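Local coordinates for 39 kDa initiator binding protein (Trichomonas vaginalis, PDB 1Q87) that probably binds the initiator (Inr) element of core promoters, the chain here being the C-terminal domain of the whole protein, at residues 33-38 and 97-102; 147-152 and 157-162; 188-193 and 197-202. All coordinates share one frame; numbering follows the deposited sequence.

Contact 1: 33-38 and 97-102; sequences ETFRAK and DLYKFL
The Phe35 ring presents its edge to one face of the Tyr99 ring, a T-shaped pair with centroids 4.8 Å apart and planes at 74°. The leading atom is Phe35 CE1, which stands 3.3 Å from Tyr99 CE1 and lies over the tyrosine ring displaced toward its rim. Phe35 CD1 follows behind it, nearest to the CE1 and CZ side of the tyrosine. The far part of the phenylalanine edge is occupied too: Phe35 CE2 meets Leu102 CB at 4.0 Å, and Tyr99 O lies in the plane of the ring, 3.7 Å from Phe35 CZ. At the rim of the tyrosine comes the aliphatic part of Arg36, whose CG is 4.4 Å from Tyr99 CE1, while Tyr99 OH lies on one face side of the guanidinium but not close to it.

Both aromatic side chains have CG anti to the backbone N (chi1 171° for Phe35), which carries the rings into the space between the helices. Within the first helix, Arg36 NE donates to Glu33 OE2 over 2.8 Å on the syn side, tilted from the carboxylate plane, and Arg36 NH2 adds a weak second bond to that oxygen; this salt bridge constrains the guanidinium. Tyr99 OH finds its hydrogen-bond partner beyond the two segments, at the backbone N of Ile24.

The segment axes approach to 10.6 Å at 122° between their N-to-C directions, a wide separation consistent with large rings filling the interface. Helix 29-47 thus packs across helix 95-105 in the helical part of the domain. Val39 and Ile42 of the longer helix continue the apolar seam onto Tyr99 and Leu102, Phe67 of helix 56-67 reaches Leu102, and Pro173 touches Phe35.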
loop_
_atom_site.group_PDB
_atom_site.type_symbol
_atom_site.label_atom_id
_atom_site.label_comp_id
_atom_site.label_asym_id
_atom_site.label_seq_id
_atom_site.Cartn_x
_atom_site.Cartn_y
_atom_site.Cartn_z
ATOM N N GLU A 33 -3.644 17.465 -0.379
ATOM C CA GLU A 33 -4.670 17.989 0.487
ATOM C C GLU A 33 -5.958 17.206 0.310
ATOM O O GLU A 33 -6.652 16.924 1.284
ATOM C CB GLU A 33 -4.864 19.473 0.232
ATOM C CG GLU A 33 -3.709 20.275 0.840
ATOM C CD GLU A 33 -3.203 19.664 2.168
ATOM O OE1 GLU A 33 -4.006 19.582 3.135
ATOM O OE2 GLU A 33 -2.009 19.264 2.231
ATOM N N THR A 34 -6.283 16.839 -0.921
ATOM C CA THR A 34 -7.471 16.047 -1.113
ATOM C C THR A 34 -7.318 14.765 -0.285
ATOM O O THR A 34 -8.217 14.375 0.480
ATOM C CB THR A 34 -7.644 15.640 -2.559
ATOM O OG1 THR A 34 -7.876 16.807 -3.358
ATOM C CG2 THR A 34 -8.815 14.646 -2.686
ATOM N N PHE A 35 -6.169 14.115 -0.423
ATOM C CA PHE A 35 -5.970 12.880 0.295
ATOM C C PHE A 35 -5.960 13.079 1.809
ATOM O O PHE A 35 -6.418 12.213 2.574
ATOM C CB PHE A 35 -4.676 12.200 -0.148
ATOM C CG PHE A 35 -4.311 11.036 0.705
ATOM C CD1 PHE A 35 -3.325 11.161 1.670
ATOM C CD2 PHE A 35 -5.000 9.820 0.587
ATOM C CE1 PHE A 35 -3.020 10.082 2.510
ATOM C CE2 PHE A 35 -4.713 8.773 1.406
ATOM C CZ PHE A 35 -3.722 8.890 2.369
ATOM N N ARG A 36 -5.436 14.221 2.231
ATOM C CA ARG A 36 -5.353 14.529 3.643
ATOM C C ARG A 36 -6.766 14.754 4.187
ATOM O O ARG A 36 -7.098 14.333 5.308
ATOM C CB ARG A 36 -4.513 15.774 3.840
ATOM C CG ARG A 36 -3.924 15.908 5.228
ATOM C CD ARG A 36 -3.162 17.229 5.351
ATOM N NE ARG A 36 -2.086 17.408 4.364
ATOM C CZ ARG A 36 -0.823 17.010 4.519
ATOM N NH1 ARG A 36 -0.435 16.391 5.632
ATOM N NH2 ARG A 36 0.062 17.241 3.557
ATOM N N ALA A 37 -7.588 15.422 3.381
ATOM C CA ALA A 37 -8.964 15.693 3.758
ATOM C C ALA A 37 -9.686 14.355 3.922
ATOM O O ALA A 37 -10.479 14.204 4.850
ATOM C CB ALA A 37 -9.645 16.531 2.703
ATOM N N LYS A 38 -9.415 13.388 3.036
ATOM C CA LYS A 38 -10.056 12.092 3.168
ATOM C C LYS A 38 -9.661 11.383 4.440
ATOM O O LYS A 38 -10.501 10.795 5.100
ATOM C CB LYS A 38 -9.734 11.162 1.991
ATOM C CG LYS A 38 -10.830 11.040 0.988
ATOM C CD LYS A 38 -12.123 10.494 1.559
ATOM C CE LYS A 38 -13.267 10.847 0.601
ATOM N NZ LYS A 38 -14.505 10.073 0.875
ATOM N N ASP A 97 -1.478 6.861 11.667
ATOM C CA ASP A 97 -1.457 5.420 11.309
ATOM C C ASP A 97 -2.470 5.150 10.175
ATOM O O ASP A 97 -2.171 4.397 9.233
ATOM C CB ASP A 97 -1.788 4.566 12.523
ATOM C CG ASP A 97 -0.753 4.736 13.638
ATOM O OD1 ASP A 97 0.429 4.401 13.398
ATOM O OD2 ASP A 97 -1.098 5.215 14.744
ATOM N N LEU A 98 -3.648 5.782 10.253
ATOM C CA LEU A 98 -4.656 5.628 9.213
ATOM C C LEU A 98 -4.076 6.235 7.931
ATOM O O LEU A 98 -4.211 5.657 6.853
ATOM C CB LEU A 98 -5.949 6.363 9.579
ATOM C CG LEU A 98 -7.379 5.794 9.375
ATOM C CD1 LEU A 98 -8.270 6.860 8.789
ATOM C CD2 LEU A 98 -7.407 4.601 8.487
ATOM N N TYR A 99 -3.443 7.405 8.046
ATOM C CA TYR A 99 -2.828 8.078 6.887
ATOM C C TYR A 99 -1.848 7.115 6.170
ATOM O O TYR A 99 -1.876 6.942 4.957
ATOM C CB TYR A 99 -2.056 9.311 7.342
ATOM C CG TYR A 99 -1.499 10.151 6.216
ATOM C CD1 TYR A 99 -2.173 11.296 5.797
ATOM C CD2 TYR A 99 -0.287 9.824 5.576
ATOM C CE1 TYR A 99 -1.666 12.113 4.783
ATOM C CE2 TYR A 99 0.242 10.661 4.518
ATOM C CZ TYR A 99 -0.470 11.804 4.151
ATOM O OH TYR A 99 -0.024 12.684 3.192
ATOM N N LYS A 100 -1.000 6.482 6.951
ATOM C CA LYS A 100 -0.043 5.531 6.430
ATOM C C LYS A 100 -0.753 4.378 5.702
ATOM O O LYS A 100 -0.397 4.024 4.565
ATOM C CB LYS A 100 0.786 4.977 7.596
ATOM C CG LYS A 100 1.854 3.996 7.204
ATOM C CD LYS A 100 3.125 4.191 8.052
ATOM C CE LYS A 100 3.086 3.407 9.363
ATOM N NZ LYS A 100 4.449 3.215 9.967
ATOM N N PHE A 101 -1.779 3.830 6.363
ATOM C CA PHE A 101 -2.514 2.671 5.851
ATOM C C PHE A 101 -3.261 2.965 4.568
ATOM O O PHE A 101 -3.224 2.182 3.625
ATOM C CB PHE A 101 -3.469 2.151 6.918
ATOM C CG PHE A 101 -4.169 0.900 6.541
ATOM C CD1 PHE A 101 -3.466 -0.287 6.420
ATOM C CD2 PHE A 101 -5.531 0.904 6.273
ATOM C CE1 PHE A 101 -4.103 -1.453 6.030
ATOM C CE2 PHE A 101 -6.179 -0.263 5.883
ATOM C CZ PHE A 101 -5.460 -1.441 5.762
ATOM N N LEU A 102 -3.938 4.092 4.527
ATOM C CA LEU A 102 -4.675 4.491 3.340
ATOM C C LEU A 102 -3.691 4.903 2.211
ATOM O O LEU A 102 -3.971 4.747 1.012
ATOM C CB LEU A 102 -5.645 5.649 3.701
ATOM C CG LEU A 102 -6.938 5.254 4.479
ATOM C CD1 LEU A 102 -7.587 6.458 5.113
ATOM C CD2 LEU A 102 -7.945 4.575 3.529
#

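Contact 2: 147-152 and 157-162; sequences SGWFDQ and CLILKT
Trp149 lays one face of its indole against Ile159, its directly paired neighbour on the adjacent strand. Ile159 CG2 lies over the six-membered ring, 4.1 Å from its centroid and 29° off the normal, a CH-pi contact, while Ile159 CD1 reaches Trp149 NE1 at 3.7 Å. With chi1 at 65°, Trp149 CG sits between the backbone N and the carbonyl carbon, and the indole folds across toward Ile159 and the CB of Lys161, which stands at its edge. Asp151 CB touches the same methyl, Ile159 CD1, at 3.9 Å.

The opposite sheet face carries a second CH-pi pair: Leu158 CB lies over the Phe150 ring, 4.1 Å from its centroid and 20° off the normal. Leu158 CD1 reaches across to Trp149 O of the partner strand, at 3.3 Å.

The two faces belong to an antiparallel beta hairpin. Trp149 and Ile159 form a hydrogen-bonded pair, Ile159 N to Trp149 O measuring 2.6 Å and the return bond, Trp149 N to Ile159 O, 3.0 Å; Phe150 and Leu158 form a non-hydrogen-bonded pair. Asp151 N donates to Cys157 O near the turn, where Asp151 OD1 also accepts from Asn153 N.

Backbone bonds thus set the register, leaving the Phe150 and Leu158 face apolar and buried against Trp193. The Trp149 and Ile159 face, with Ser147, Asp151 and Lys161, is partly exposed, consistent with a side nearer solvent.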
loop_
_atom_site.group_PDB
_atom_site.type_symbol
_atom_site.label_atom_id
_atom_site.label_comp_id
_atom_site.label_asym_id
_atom_site.label_seq_id
_atom_site.Cartn_x
_atom_site.Cartn_y
_atom_site.Cartn_z
ATOM N N SER A 147 13.988 -7.568 -1.027
ATOM C CA SER A 147 13.319 -6.979 0.135
ATOM C C SER A 147 12.561 -5.698 -0.239
ATOM O O SER A 147 13.071 -4.859 -0.990
ATOM C CB SER A 147 14.353 -6.660 1.209
ATOM O OG SER A 147 13.782 -5.908 2.253
ATOM N N GLY A 148 11.345 -5.549 0.286
ATOM C CA GLY A 148 10.565 -4.358 -0.005
ATOM C C GLY A 148 9.748 -3.890 1.184
ATOM O O GLY A 148 9.311 -4.717 1.990
ATOM N N TRP A 149 9.553 -2.573 1.302
ATOM C CA TRP A 149 8.766 -2.006 2.393
ATOM C C TRP A 149 8.288 -0.644 1.958
ATOM O O TRP A 149 8.753 -0.120 0.953
ATOM C CB TRP A 149 9.595 -1.888 3.676
ATOM C CG TRP A 149 10.749 -0.918 3.569
ATOM C CD1 TRP A 149 10.788 0.388 3.997
ATOM C CD2 TRP A 149 11.989 -1.156 2.896
ATOM N NE1 TRP A 149 11.976 0.974 3.622
ATOM C CE2 TRP A 149 12.728 0.049 2.948
ATOM C CE3 TRP A 149 12.546 -2.279 2.255
ATOM C CZ2 TRP A 149 14.010 0.165 2.371
ATOM C CZ3 TRP A 149 13.820 -2.166 1.683
ATOM C CH2 TRP A 149 14.537 -0.950 1.747
ATOM N N PHE A 150 7.334 -0.080 2.691
ATOM C CA PHE A 150 6.822 1.234 2.378
ATOM C C PHE A 150 7.600 2.214 3.249
ATOM O O PHE A 150 7.881 1.939 4.414
ATOM C CB PHE A 150 5.302 1.277 2.649
ATOM C CG PHE A 150 4.476 0.667 1.519
ATOM C CD1 PHE A 150 4.050 1.461 0.457
ATOM C CD2 PHE A 150 4.115 -0.681 1.543
ATOM C CE1 PHE A 150 3.262 0.939 -0.564
ATOM C CE2 PHE A 150 3.319 -1.236 0.525
ATOM C CZ PHE A 150 2.888 -0.411 -0.533
ATOM N N ASP A 151 7.986 3.319 2.632
ATOM C CA ASP A 151 8.754 4.378 3.253
ATOM C C ASP A 151 7.908 4.972 4.369
ATOM O O ASP A 151 6.833 5.524 4.119
ATOM C CB ASP A 151 9.068 5.437 2.172
ATOM C CG ASP A 151 9.959 6.606 2.672
ATOM O OD1 ASP A 151 9.778 7.144 3.781
ATOM O OD2 ASP A 151 10.842 7.017 1.903
ATOM N N GLN A 152 8.380 4.876 5.599
ATOM C CA GLN A 152 7.612 5.452 6.686
ATOM C C GLN A 152 7.300 6.950 6.514
ATOM O O GLN A 152 6.284 7.423 7.005
ATOM C CB GLN A 152 8.315 5.221 8.021
ATOM C CG GLN A 152 7.415 4.547 9.040
ATOM C CD GLN A 152 6.949 3.169 8.587
ATOM O OE1 GLN A 152 6.293 3.024 7.552
ATOM N NE2 GLN A 152 7.287 2.154 9.361
ATOM N N CYS A 157 4.823 5.106 -0.986
ATOM C CA CYS A 157 5.990 4.722 -1.778
ATOM C C CYS A 157 6.583 3.395 -1.327
ATOM O O CYS A 157 7.073 3.268 -0.204
ATOM C CB CYS A 157 7.084 5.811 -1.692
ATOM S SG CYS A 157 8.632 5.395 -2.588
ATOM N N LEU A 158 6.535 2.402 -2.202
ATOM C CA LEU A 158 7.117 1.107 -1.875
ATOM C C LEU A 158 8.589 1.124 -2.319
ATOM O O LEU A 158 8.910 1.388 -3.478
ATOM C CB LEU A 158 6.368 -0.032 -2.597
ATOM C CG LEU A 158 7.040 -1.421 -2.546
ATOM C CD1 LEU A 158 6.976 -1.944 -1.110
ATOM C CD2 LEU A 158 6.372 -2.420 -3.553
ATOM N N ILE A 159 9.493 0.857 -1.395
ATOM C CA ILE A 159 10.904 0.835 -1.750
ATOM C C ILE A 159 11.265 -0.631 -1.958
ATOM O O ILE A 159 10.856 -1.454 -1.154
ATOM C CB ILE A 159 11.770 1.416 -0.615
ATOM C CG1 ILE A 159 11.400 2.872 -0.355
ATOM C CG2 ILE A 159 13.249 1.311 -0.977
ATOM C CD1 ILE A 159 12.134 3.439 0.863
ATOM N N LEU A 160 12.007 -0.939 -3.034
ATOM C CA LEU A 160 12.442 -2.311 -3.396
ATOM C C LEU A 160 13.947 -2.462 -3.545
ATOM O O LEU A 160 14.565 -1.808 -4.406
ATOM C CB LEU A 160 11.830 -2.734 -4.720
ATOM C CG LEU A 160 10.460 -3.364 -4.583
ATOM C CD1 LEU A 160 9.850 -3.623 -5.963
ATOM C CD2 LEU A 160 10.633 -4.655 -3.780
ATOM N N LYS A 161 14.516 -3.353 -2.738
ATOM C CA LYS A 161 15.958 -3.610 -2.739
ATOM C C LYS A 161 16.324 -4.863 -3.520
ATOM O O LYS A 161 16.307 -5.957 -2.974
ATOM C CB LYS A 161 16.473 -3.732 -1.302
ATOM C CG LYS A 161 17.985 -3.747 -1.188
ATOM C CD LYS A 161 18.449 -2.735 -0.157
ATOM C CE LYS A 161 19.963 -2.615 -0.119
ATOM N NZ LYS A 161 20.400 -1.350 0.545
ATOM N N THR A 162 16.665 -4.685 -4.796
ATOM C CA THR A 162 17.024 -5.791 -5.682
ATOM C C THR A 162 18.514 -5.787 -6.036
ATOM O O THR A 162 19.254 -4.869 -5.652
ATOM C CB THR A 162 16.229 -5.718 -7.008
ATOM O OG1 THR A 162 16.821 -4.745 -7.883
ATOM C CG2 THR A 162 14.791 -5.321 -6.736
#

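Contact 3: 188-193 and 197-202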
loop_
_atom_site.group_PDB
_atom_site.type_symbol
_atom_site.label_atom_id
_atom_site.label_comp_id
_atom_site.label_asym_id
_atom_site.label_seq_id
_atom_site.Cartn_x
_atom_site.Cartn_y
_atom_site.Cartn_z
ATOM N N GLU A 188 4.972 7.561 -15.311
ATOM C CA GLU A 188 4.415 6.448 -16.087
ATOM C C GLU A 188 3.491 5.624 -15.177
ATOM O O GLU A 188 3.944 4.997 -14.211
ATOM C CB GLU A 188 5.527 5.519 -16.632
ATOM C CG GLU A 188 5.034 4.521 -17.740
ATOM C CD GLU A 188 6.119 3.541 -18.271
ATOM O OE1 GLU A 188 7.188 3.999 -18.728
ATOM O OE2 GLU A 188 5.901 2.307 -18.246
ATOM N N LYS A 189 2.199 5.636 -15.507
ATOM C CA LYS A 189 1.152 4.921 -14.770
ATOM C C LYS A 189 1.088 3.439 -15.128
ATOM O O LYS A 189 1.541 3.028 -16.180
ATOM C CB LYS A 189 -0.203 5.597 -15.038
ATOM C CG LYS A 189 -0.183 7.105 -14.743
ATOM C CD LYS A 189 -1.566 7.756 -14.665
ATOM C CE LYS A 189 -2.127 8.110 -16.031
ATOM N NZ LYS A 189 -1.360 9.200 -16.699
ATOM N N TYR A 190 0.566 2.625 -14.221
ATOM C CA TYR A 190 0.430 1.197 -14.473
ATOM C C TYR A 190 -0.979 0.816 -14.040
ATOM O O TYR A 190 -1.596 1.515 -13.241
ATOM C CB TYR A 190 1.475 0.396 -13.702
ATOM C CG TYR A 190 2.886 0.716 -14.125
ATOM C CD1 TYR A 190 3.457 0.131 -15.265
ATOM C CD2 TYR A 190 3.636 1.658 -13.424
ATOM C CE1 TYR A 190 4.745 0.492 -15.691
ATOM C CE2 TYR A 190 4.911 2.024 -13.837
ATOM C CZ TYR A 190 5.463 1.444 -14.965
ATOM O OH TYR A 190 6.730 1.826 -15.340
ATOM N N ASP A 191 -1.492 -0.279 -14.588
ATOM C CA ASP A 191 -2.845 -0.708 -14.289
ATOM C C ASP A 191 -2.991 -1.339 -12.914
ATOM O O ASP A 191 -3.997 -1.142 -12.253
ATOM C CB ASP A 191 -3.338 -1.717 -15.339
ATOM C CG ASP A 191 -3.554 -1.092 -16.709
ATOM O OD1 ASP A 191 -3.846 0.115 -16.787
ATOM O OD2 ASP A 191 -3.452 -1.825 -17.715
ATOM N N SER A 192 -1.999 -2.105 -12.485
ATOM C CA SER A 192 -2.115 -2.764 -11.205
ATOM C C SER A 192 -0.742 -3.196 -10.739
ATOM O O SER A 192 0.236 -3.101 -11.482
ATOM C CB SER A 192 -2.941 -4.011 -11.383
ATOM O OG SER A 192 -2.092 -5.041 -11.886
ATOM N N TRP A 193 -0.666 -3.719 -9.527
ATOM C CA TRP A 193 0.625 -4.191 -9.062
ATOM C C TRP A 193 1.140 -5.310 -9.965
ATOM O O TRP A 193 2.316 -5.314 -10.321
ATOM C CB TRP A 193 0.557 -4.717 -7.625
ATOM C CG TRP A 193 0.460 -3.654 -6.576
ATOM C CD1 TRP A 193 -0.619 -3.385 -5.795
ATOM C CD2 TRP A 193 1.509 -2.772 -6.131
ATOM N NE1 TRP A 193 -0.311 -2.414 -4.889
ATOM C CE2 TRP A 193 0.981 -2.014 -5.067
ATOM C CE3 TRP A 193 2.837 -2.553 -6.529
ATOM C CZ2 TRP A 193 1.739 -1.040 -4.384
ATOM C CZ3 TRP A 193 3.590 -1.588 -5.856
ATOM C CH2 TRP A 193 3.036 -0.844 -4.793
ATOM N N PHE A 197 4.737 -5.412 -11.904
ATOM C CA PHE A 197 5.799 -6.382 -11.656
ATOM C C PHE A 197 5.999 -7.299 -12.853
ATOM O O PHE A 197 6.905 -8.143 -12.868
ATOM C CB PHE A 197 5.499 -7.207 -10.416
ATOM C CG PHE A 197 5.960 -6.565 -9.151
ATOM C CD1 PHE A 197 7.291 -6.650 -8.768
ATOM C CD2 PHE A 197 5.077 -5.861 -8.358
ATOM C CE1 PHE A 197 7.736 -6.048 -7.618
ATOM C CE2 PHE A 197 5.507 -5.251 -7.205
ATOM C CZ PHE A 197 6.846 -5.344 -6.830
ATOM N N GLU A 198 5.133 -7.132 -13.849
ATOM C CA GLU A 198 5.213 -7.906 -15.075
ATOM C C GLU A 198 6.215 -7.138 -15.928
ATOM O O GLU A 198 7.214 -7.686 -16.404
ATOM C CB GLU A 198 3.851 -7.931 -15.763
ATOM C CG GLU A 198 3.761 -8.854 -16.971
ATOM C CD GLU A 198 2.564 -8.524 -17.863
ATOM O OE1 GLU A 198 2.592 -7.464 -18.529
ATOM O OE2 GLU A 198 1.593 -9.315 -17.890
ATOM N N MET A 199 5.939 -5.849 -16.075
ATOM C CA MET A 199 6.769 -4.937 -16.844
ATOM C C MET A 199 8.160 -4.723 -16.271
ATOM O O MET A 199 9.057 -4.342 -17.000
ATOM C CB MET A 199 6.103 -3.571 -16.914
ATOM C CG MET A 199 4.723 -3.578 -17.465
ATOM S SD MET A 199 4.773 -2.974 -19.126
ATOM C CE MET A 199 4.672 -1.209 -18.830
ATOM N N LYS A 200 8.335 -4.935 -14.972
ATOM C CA LYS A 200 9.618 -4.691 -14.329
ATOM C C LYS A 200 9.785 -5.699 -13.229
ATOM O O LYS A 200 9.627 -5.374 -12.061
ATOM C CB LYS A 200 9.632 -3.291 -13.702
ATOM C CG LYS A 200 8.925 -2.211 -14.512
ATOM C CD LYS A 200 9.892 -1.295 -15.243
ATOM C CE LYS A 200 9.136 -0.296 -16.116
ATOM N NZ LYS A 200 9.988 0.811 -16.653
ATOM N N PRO A 201 10.110 -6.945 -13.576
ATOM C CA PRO A 201 10.267 -7.944 -12.520
ATOM C C PRO A 201 11.470 -7.669 -11.648
ATOM O O PRO A 201 12.201 -6.724 -11.869
ATOM C CB PRO A 201 10.407 -9.255 -13.295
ATOM C CG PRO A 201 9.726 -8.956 -14.609
ATOM C CD PRO A 201 10.206 -7.564 -14.904
ATOM N N ILE A 202 11.673 -8.540 -10.676
ATOM C CA ILE A 202 12.770 -8.440 -9.752
ATOM C C ILE A 202 14.014 -9.115 -10.335
ATOM O O ILE A 202 14.263 -10.310 -10.104
ATOM C CB ILE A 202 12.396 -9.131 -8.451
ATOM C CG1 ILE A 202 11.104 -8.525 -7.907
ATOM C CG2 ILE A 202 13.543 -9.021 -7.450
ATOM C CD1 ILE A 202 11.219 -7.080 -7.561
#
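Met199 brings its terminal CE to the edge of the Tyr190 ring, in the ring plane and 3.6 Å from Tyr190 CE1. The same methyl lies 3.8 Å from Glu188 OE2. Bends at chi2 (-104°) and chi3 (-86°) set the methyl where it reaches both. Beside it Lys200 crosses the tyrosine at about a right angle, its CE 3.3 Å from Tyr190 OH. Trp193 and Phe197 point the same way and lie side by side, with Trp193 CE3 3.9 Å from Phe197 CE2.

These last two are one helical turn apart: Phe197 N donates to Trp193 O at 2.9 Å with an N-H...O angle of 158°, the i to i+4 bond of the short helix 193-199. Ser192 is its N-cap, OG accepting from Lys195 N. The chain therefore passes from the edge strand 189-190 through a capped start into a helix whose end brings Met199, and Lys200 just past it, against Tyr190 of that strand.

Farther out, Asp184 holds Tyr190 OH through a hydrogen bond, and the ring of Tyr196 makes an edge-to-face pair with Tyr190. Leu118 and Ile121 of helix 111-123 press on Trp193 and Phe197 respectively.

Contact 1 is the buried one, an aromatic and aliphatic joint between two helices distant in sequence; contacts 2 and 3 are partly buried and each is local, a hairpin and a strand-to-helix passage. Contacts 2 and 3 both reach the five-stranded antiparallel sheet, at its first two strands and its last, and their centres are 15 Å apart. They also meet directly, Leu158 and Leu160 packing on Trp193 and Phe197 respectively. Contact 1 reaches contact 2 through a probable hydrogen bond between Lys100 and Gln152, but does not touch contact 3. Backbone bonding dominates contact 2, whereas contact 3 has a single helical bond and otherwise side-chain contacts that run from buried Trp193 and Phe197 to exposed Met199.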